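Local coordinates for protein putative isomerase (PDB 2PPG) that is of unknown function but belongs to the enolase superfamily, pairing a mandelate racemase-type N-terminal domain with a barrel domain, at residues A[378-382]-A[383-387]; A[59-62]-A[63-67]; A[176-179]-A[180-183]. All coordinates share one frame; numbering follows the deposited sequence.

Interaction 1: residues A[378-382]-A[383-387]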
loop_
_atom_site.group_PDB
_atom_site.type_symbol
_atom_site.label_atom_id
_atom_site.label_comp_id
_atom_site.label_asym_id
_atom_site.label_seq_id
_atom_site.Cartn_x
_atom_site.Cartn_y
_atom_site.Cartn_z
ATOM N N VAL A 378 6.808 -13.430 -46.517
ATOM C CA VAL A 378 7.256 -12.338 -47.370
ATOM C C VAL A 378 8.772 -12.343 -47.447
ATOM O O VAL A 378 9.433 -12.851 -46.546
ATOM C CB VAL A 378 6.762 -10.939 -46.892
ATOM C CG1 VAL A 378 5.420 -11.042 -46.228
ATOM C CG2 VAL A 378 7.754 -10.296 -45.970
ATOM N N GLU A 379 9.315 -11.781 -48.528
ATOM C CA GLU A 379 10.766 -11.683 -48.731
ATOM C C GLU A 379 11.059 -10.447 -49.554
ATOM O O GLU A 379 10.150 -9.887 -50.151
ATOM C CB GLU A 379 11.303 -12.917 -49.454
ATOM C CG GLU A 379 11.351 -14.169 -48.613
ATOM C CD GLU A 379 11.611 -15.417 -49.435
ATOM O OE1 GLU A 379 12.124 -15.302 -50.572
ATOM O OE2 GLU A 379 11.298 -16.522 -48.946
ATOM N N PRO A 380 12.326 -10.005 -49.589
ATOM C CA PRO A 380 12.628 -8.876 -50.470
ATOM C C PRO A 380 12.593 -9.364 -51.911
ATOM O O PRO A 380 13.033 -10.481 -52.190
ATOM C CB PRO A 380 14.058 -8.474 -50.070
ATOM C CG PRO A 380 14.353 -9.228 -48.792
ATOM C CD PRO A 380 13.521 -10.466 -48.859
ATOM N N SER A 381 12.054 -8.550 -52.810
ATOM C CA SER A 381 11.980 -8.924 -54.215
ATOM C C SER A 381 13.377 -8.856 -54.812
ATOM O O SER A 381 14.274 -8.270 -54.197
ATOM C CB SER A 381 11.024 -7.990 -54.961
ATOM O OG SER A 381 11.434 -6.639 -54.832
ATOM N N LYS A 382 13.564 -9.453 -55.994
ATOM C CA LYS A 382 14.833 -9.343 -56.741
ATOM C C LYS A 382 15.270 -7.881 -56.928
ATOM O O LYS A 382 16.455 -7.558 -56.806
ATOM C CB LYS A 382 14.768 -10.042 -58.115
ATOM C CG LYS A 382 14.523 -11.577 -58.112
ATOM C CD LYS A 382 15.108 -12.330 -56.903
ATOM C CE LYS A 382 16.639 -12.361 -56.901
ATOM N NZ LYS A 382 17.200 -13.191 -58.003
ATOM N N GLU A 383 14.302 -7.006 -57.200
ATOM C CA GLU A 383 14.574 -5.585 -57.374
ATOM C C GLU A 383 14.983 -4.890 -56.066
ATOM O O GLU A 383 15.875 -4.039 -56.062
ATOM C CB GLU A 383 13.391 -4.869 -58.051
ATOM C CG GLU A 383 12.034 -5.012 -57.360
ATOM C CD GLU A 383 11.178 -6.154 -57.909
ATOM O OE1 GLU A 383 9.948 -5.958 -58.010
ATOM O OE2 GLU A 383 11.722 -7.239 -58.225
ATOM N N ALA A 384 14.340 -5.254 -54.960
ATOM C CA ALA A 384 14.719 -4.735 -53.653
ATOM C C ALA A 384 16.097 -5.234 -53.241
ATOM O O ALA A 384 16.875 -4.479 -52.676
ATOM C CB ALA A 384 13.678 -5.075 -52.608
ATOM N N GLN A 385 16.418 -6.488 -53.556
ATOM C CA GLN A 385 17.761 -7.015 -53.270
ATOM C C GLN A 385 18.874 -6.337 -54.065
ATOM O O GLN A 385 20.020 -6.325 -53.638
ATOM C CB GLN A 385 17.818 -8.528 -53.450
ATOM C CG GLN A 385 17.041 -9.244 -52.388
ATOM C CD GLN A 385 16.731 -10.675 -52.739
ATOM O OE1 GLN A 385 17.594 -11.418 -53.195
ATOM N NE2 GLN A 385 15.490 -11.077 -52.509
ATOM N N GLY A 386 18.532 -5.759 -55.211
ATOM C CA GLY A 386 19.505 -5.020 -56.014
ATOM C C GLY A 386 19.855 -3.677 -55.404
ATOM O O GLY A 386 20.930 -3.152 -55.659
ATOM N N LEU A 387 18.947 -3.132 -54.593
ATOM C CA LEU A 387 19.132 -1.820 -53.956
ATOM C C LEU A 387 19.812 -1.923 -52.579
ATOM O O LEU A 387 20.214 -0.918 -51.981
ATOM C CB LEU A 387 17.789 -1.088 -53.829
ATOM C CG LEU A 387 16.947 -0.812 -55.095
ATOM C CD1 LEU A 387 15.508 -0.435 -54.741
ATOM C CD2 LEU A 387 17.559 0.268 -55.991
#
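Ser381 and Ala384 meet in a helix N-cap, a local contact placed where the short strand 378-380 gives way to a weakly bonded helix close to the C-terminal end of the chain. The hydroxyl OG of Ser381 accepts a hydrogen bond of 3.2 Å from Ala384 N, whose N-H points at it fairly directly (157°). Seated between its own backbone N and carbonyl carbon (chi1 58°), OG faces the amide three residues on, in the first turn of the helix, and the methyl of Ala384 comes alongside, with CB 3.5 Å from Ser381 OG. The same hydroxyl is also hydrogen-bonded to the carbonyl O of Arg355, so this buried group has two partners.

The next bond uses the serine's backbone. Gln385 N donates to Ser381 O at 2.9 Å, whereas the following one, from Gly386 N to Lys382 O, is weak at 3.2 Å. Gln385 then folds back toward the strand: with CG beside its own backbone N (chi1 -70°) and the chain extended beyond, its CG passes 3.4 Å from Ser381 O and its amide reaches Pro380. There Gln385 NE2 lies 2.5 Å from Pro380 O in a weak, bent bond, so short that its geometry is doubtful, and the same NE2 is 3.8 Å from Pro380 CB. The aliphatic CE of Lys382 approaches the other end of this amide, 3.9 Å from Gln385 OE1.

Chemically, Ser381 answers two successive N-H groups of the helix start, one with its hydroxyl and one with its carbonyl, while the Arg355 bond probably helps to fix the rotation of that hydroxyl. The cap therefore probably rests on one well-positioned serine, with the glutamine amide a looser addition.

Interaction 2: residues A[59-62]-A[63-67]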
loop_
_atom_site.group_PDB
_atom_site.type_symbol
_atom_site.label_atom_id
_atom_site.label_comp_id
_atom_site.label_asym_id
_atom_site.label_seq_id
_atom_site.Cartn_x
_atom_site.Cartn_y
_atom_site.Cartn_z
ATOM N N ILE A 59 20.083 -14.379 -43.438
ATOM C CA ILE A 59 20.754 -15.480 -42.762
ATOM C C ILE A 59 20.590 -16.761 -43.566
ATOM O O ILE A 59 19.483 -17.106 -43.961
ATOM C CB ILE A 59 20.205 -15.694 -41.315
ATOM C CG1 ILE A 59 20.364 -14.412 -40.492
ATOM C CG2 ILE A 59 20.901 -16.884 -40.637
ATOM C CD1 ILE A 59 20.160 -14.579 -39.000
ATOM N N GLU A 60 21.696 -17.456 -43.808
ATOM C CA GLU A 60 21.666 -18.680 -44.588
ATOM C C GLU A 60 22.182 -19.895 -43.806
ATOM O O GLU A 60 23.232 -19.837 -43.159
ATOM C CB GLU A 60 22.457 -18.503 -45.889
ATOM C CG GLU A 60 22.434 -19.720 -46.821
ATOM C CD GLU A 60 23.166 -19.484 -48.145
ATOM O OE1 GLU A 60 23.407 -18.303 -48.493
ATOM O OE2 GLU A 60 23.496 -20.479 -48.841
ATOM N N THR A 61 21.430 -20.993 -43.892
ATOM C CA THR A 61 21.815 -22.262 -43.281
ATOM C C THR A 61 22.792 -23.037 -44.159
ATOM O O THR A 61 22.982 -22.714 -45.319
ATOM C CB THR A 61 20.602 -23.151 -43.033
ATOM O OG1 THR A 61 20.021 -23.518 -44.289
ATOM C CG2 THR A 61 19.576 -22.410 -42.211
ATOM N N GLU A 62 23.397 -24.072 -43.587
ATOM C CA GLU A 62 24.364 -24.915 -44.283
ATOM C C GLU A 62 23.798 -25.573 -45.554
ATOM O O GLU A 62 24.523 -25.782 -46.515
ATOM C CB GLU A 62 24.892 -25.985 -43.325
ATOM C CG GLU A 62 26.316 -26.406 -43.587
ATOM C CD GLU A 62 27.312 -25.320 -43.232
ATOM O OE1 GLU A 62 27.116 -24.643 -42.202
ATOM O OE2 GLU A 62 28.296 -25.140 -43.980
ATOM N N ASN A 63 22.503 -25.883 -45.552
ATOM C CA ASN A 63 21.851 -26.543 -46.688
ATOM C C ASN A 63 21.168 -25.570 -47.641
ATOM O O ASN A 63 20.399 -25.981 -48.512
ATOM C CB ASN A 63 20.822 -27.565 -46.205
ATOM C CG ASN A 63 21.417 -28.609 -45.280
ATOM O OD1 ASN A 63 22.582 -28.994 -45.420
ATOM N ND2 ASN A 63 20.611 -29.083 -44.326
ATOM N N GLY A 64 21.420 -24.278 -47.456
ATOM C CA GLY A 64 20.989 -23.291 -48.431
ATOM C C GLY A 64 19.638 -22.637 -48.216
ATOM O O GLY A 64 19.171 -21.892 -49.086
ATOM N N ALA A 65 18.998 -22.890 -47.077
ATOM C CA ALA A 65 17.815 -22.093 -46.732
ATOM C C ALA A 65 18.230 -20.661 -46.340
ATOM O O ALA A 65 19.346 -20.426 -45.841
ATOM C CB ALA A 65 16.981 -22.758 -45.626
ATOM N N VAL A 66 17.334 -19.713 -46.591
ATOM C CA VAL A 66 17.612 -18.309 -46.382
ATOM C C VAL A 66 16.469 -17.677 -45.577
ATOM O O VAL A 66 15.280 -17.860 -45.889
ATOM C CB VAL A 66 17.804 -17.561 -47.734
ATOM C CG1 VAL A 66 18.042 -16.080 -47.506
ATOM C CG2 VAL A 66 18.971 -18.156 -48.528
ATOM N N GLY A 67 16.845 -16.961 -44.519
ATOM C CA GLY A 67 15.900 -16.245 -43.689
ATOM C C GLY A 67 16.165 -14.756 -43.758
ATOM O O GLY A 67 17.310 -14.315 -43.899
#
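Between Ile59 and Gly67, and again between Thr61 and Gly64, the flat groups that meet are peptide units. Ile59 O receives Gly67 N in the carbonyl plane at 2.7 Å, whereas Thr61 O takes Gly64 N over the face of its carbonyl, the donor standing 62° out of the plane at 3.1 Å. Ile59 N returns a nearly straight bond of 2.8 Å to Gly67 O, and Thr61 N reaches Ala65 O at 2.9 Å.

On one face of the ladder Glu60 crosses Val66. With its CG anti to N (chi1 -177°), Glu60 lays that carbon 3.3 Å from Ala65 O and 4.2 Å from Val66 CG2, while its OE1 is salt-bridged to Arg58. Ile59 points to the other face and packs on helix 119-140. Thr61 OG1 accepts a weak bond from Ala65 N.

The type I turn from Thr61 to Gly64 leaves Gly64 at phi 93°, where a side chain would be jammed against the preceding carbonyl. A type I turn followed by a G1 beta bulge is the classic 3:5 beta hairpin, here joining strands 52-61 and 66-72 of the N-terminal domain's antiparallel sheet.

Interaction 3: residues A[176-179]-A[180-183]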
loop_
_atom_site.group_PDB
_atom_site.type_symbol
_atom_site.label_atom_id
_atom_site.label_comp_id
_atom_site.label_asym_id
_atom_site.label_seq_id
_atom_site.Cartn_x
_atom_site.Cartn_y
_atom_site.Cartn_z
ATOM N N ALA A 176 -11.671 10.403 -44.918
ATOM C CA ALA A 176 -12.894 10.036 -45.640
ATOM C C ALA A 176 -12.637 9.157 -46.872
ATOM O O ALA A 176 -13.448 8.285 -47.198
ATOM C CB ALA A 176 -13.675 11.292 -46.032
ATOM N N ALA A 177 -11.509 9.393 -47.540
ATOM C CA ALA A 177 -11.109 8.596 -48.694
ATOM C C ALA A 177 -10.823 7.154 -48.291
ATOM O O ALA A 177 -11.334 6.214 -48.905
ATOM C CB ALA A 177 -9.896 9.208 -49.351
ATOM N N TRP A 178 -10.017 6.984 -47.248
ATOM C CA TRP A 178 -9.700 5.657 -46.735
ATOM C C TRP A 178 -10.908 5.002 -46.095
ATOM O O TRP A 178 -10.993 3.777 -46.031
ATOM C CB TRP A 178 -8.542 5.731 -45.753
ATOM C CG TRP A 178 -7.257 5.875 -46.456
ATOM C CD1 TRP A 178 -6.523 7.010 -46.596
ATOM C CD2 TRP A 178 -6.554 4.850 -47.164
ATOM N NE1 TRP A 178 -5.393 6.755 -47.339
ATOM C CE2 TRP A 178 -5.392 5.434 -47.697
ATOM C CE3 TRP A 178 -6.801 3.498 -47.403
ATOM C CZ2 TRP A 178 -4.472 4.713 -48.454
ATOM C CZ3 TRP A 178 -5.882 2.776 -48.147
ATOM C CH2 TRP A 178 -4.731 3.384 -48.664
ATOM N N GLN A 179 -11.854 5.815 -45.639
ATOM C CA GLN A 179 -13.097 5.277 -45.109
ATOM C C GLN A 179 -13.859 4.582 -46.233
ATOM O O GLN A 179 -14.372 3.477 -46.058
ATOM C CB GLN A 179 -13.949 6.382 -44.465
ATOM C CG GLN A 179 -15.268 5.894 -43.864
ATOM C CD GLN A 179 -16.069 7.012 -43.205
ATOM O OE1 GLN A 179 -16.150 8.123 -43.723
ATOM N NE2 GLN A 179 -16.668 6.716 -42.059
ATOM N N ALA A 180 -13.913 5.232 -47.392
ATOM C CA ALA A 180 -14.597 4.680 -48.555
ATOM C C ALA A 180 -13.911 3.402 -49.059
ATOM O O ALA A 180 -14.554 2.536 -49.660
ATOM C CB ALA A 180 -14.682 5.722 -49.666
ATOM N N LYS A 181 -12.609 3.288 -48.801
ATOM C CA LYS A 181 -11.866 2.083 -49.147
ATOM C C LYS A 181 -12.053 0.927 -48.147
ATOM O O LYS A 181 -11.451 -0.134 -48.307
ATOM C CB LYS A 181 -10.383 2.398 -49.337
ATOM C CG LYS A 181 -10.042 2.977 -50.697
ATOM C CD LYS A 181 -8.752 3.778 -50.630
ATOM C CE LYS A 181 -8.242 4.133 -52.009
ATOM N NZ LYS A 181 -7.011 4.962 -51.917
ATOM N N GLY A 182 -12.886 1.127 -47.129
ATOM C CA GLY A 182 -13.254 0.047 -46.208
ATOM C C GLY A 182 -12.623 0.067 -44.822
ATOM O O GLY A 182 -12.692 -0.924 -44.089
ATOM N N PHE A 183 -12.006 1.184 -44.453
ATOM C CA PHE A 183 -11.404 1.309 -43.132
ATOM C C PHE A 183 -12.323 2.085 -42.199
ATOM O O PHE A 183 -12.975 3.043 -42.623
ATOM C CB PHE A 183 -10.043 1.985 -43.234
ATOM C CG PHE A 183 -9.016 1.170 -43.968
ATOM C CD1 PHE A 183 -8.025 0.492 -43.274
ATOM C CD2 PHE A 183 -9.036 1.080 -45.353
ATOM C CE1 PHE A 183 -7.067 -0.269 -43.944
ATOM C CE2 PHE A 183 -8.080 0.326 -46.033
ATOM C CZ PHE A 183 -7.094 -0.356 -45.321
#
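Trp178 meets both Phe183 and Lys181 through its ring. The six-membered ring turns an edge toward the face of Phe183 in an offset T-shaped pair, the planes at 87° and the centroids 5.5 Å apart; the nearest carbons are Trp178 CE3 and Phe183 CE2, at 3.7 Å. Lys181 covers one face of the indole. Its chain, extended beyond CG, runs across that face, so that CD makes a CH-pi contact 4.1 Å from the centroid of the six-membered ring of Trp178 and the ammonium NZ a cation-pi contact at 4.3 Å, only 12° off the ring normal.

Backbone bonds close the helix. Ala180 N and Lys181 N continue the helical pattern to Ala176 O and Ala177 O. Beyond them comes a Schellman motif, which ends helix 168-180 of the barrel domain and leads into strand 185-189: Phe183 N donates to Trp178 O at 3.2 Å and Gly182 N to Gln179 O at 3.0 Å. Gly182 has phi 105°, where a CB would collide with the carbonyl before it.

A weaker C-H contact runs alongside, from Gln179 CA to Phe183 O at 3.3 Å. Among neighbouring groups, Gln179 NE2 is hydrogen-bonded to Leu208 O, the ring of Phe183 meets that of Phe345 nearly parallel, and both Trp178 and Phe183 touch Ile160 of strand 155-161.

Overall arrangement
Along the chain the order is interaction 2, interaction 3, interaction 1, each finished before the next begins. Interactions 1 and 2 are neighbours, with centres about 17 Å apart and nearest atoms about 5 Å apart. Strand 66-72, which leaves the hairpin, carries Trp68 against Glu379, Pro380 and Gln385, and Lys138 of helix 119-140 bonds both Val66 O and the Glu379 carboxylate. The helix N-cap near the C-terminus thus packs beside the N-terminal domain's sheet. Interaction 3 lies apart, its centre about 30 Å from that of interaction 1 and about 41 Å from that of interaction 2, on the barrel domain. The hairpin reverses the chain; the others begin and end helices in this enolase-type fold.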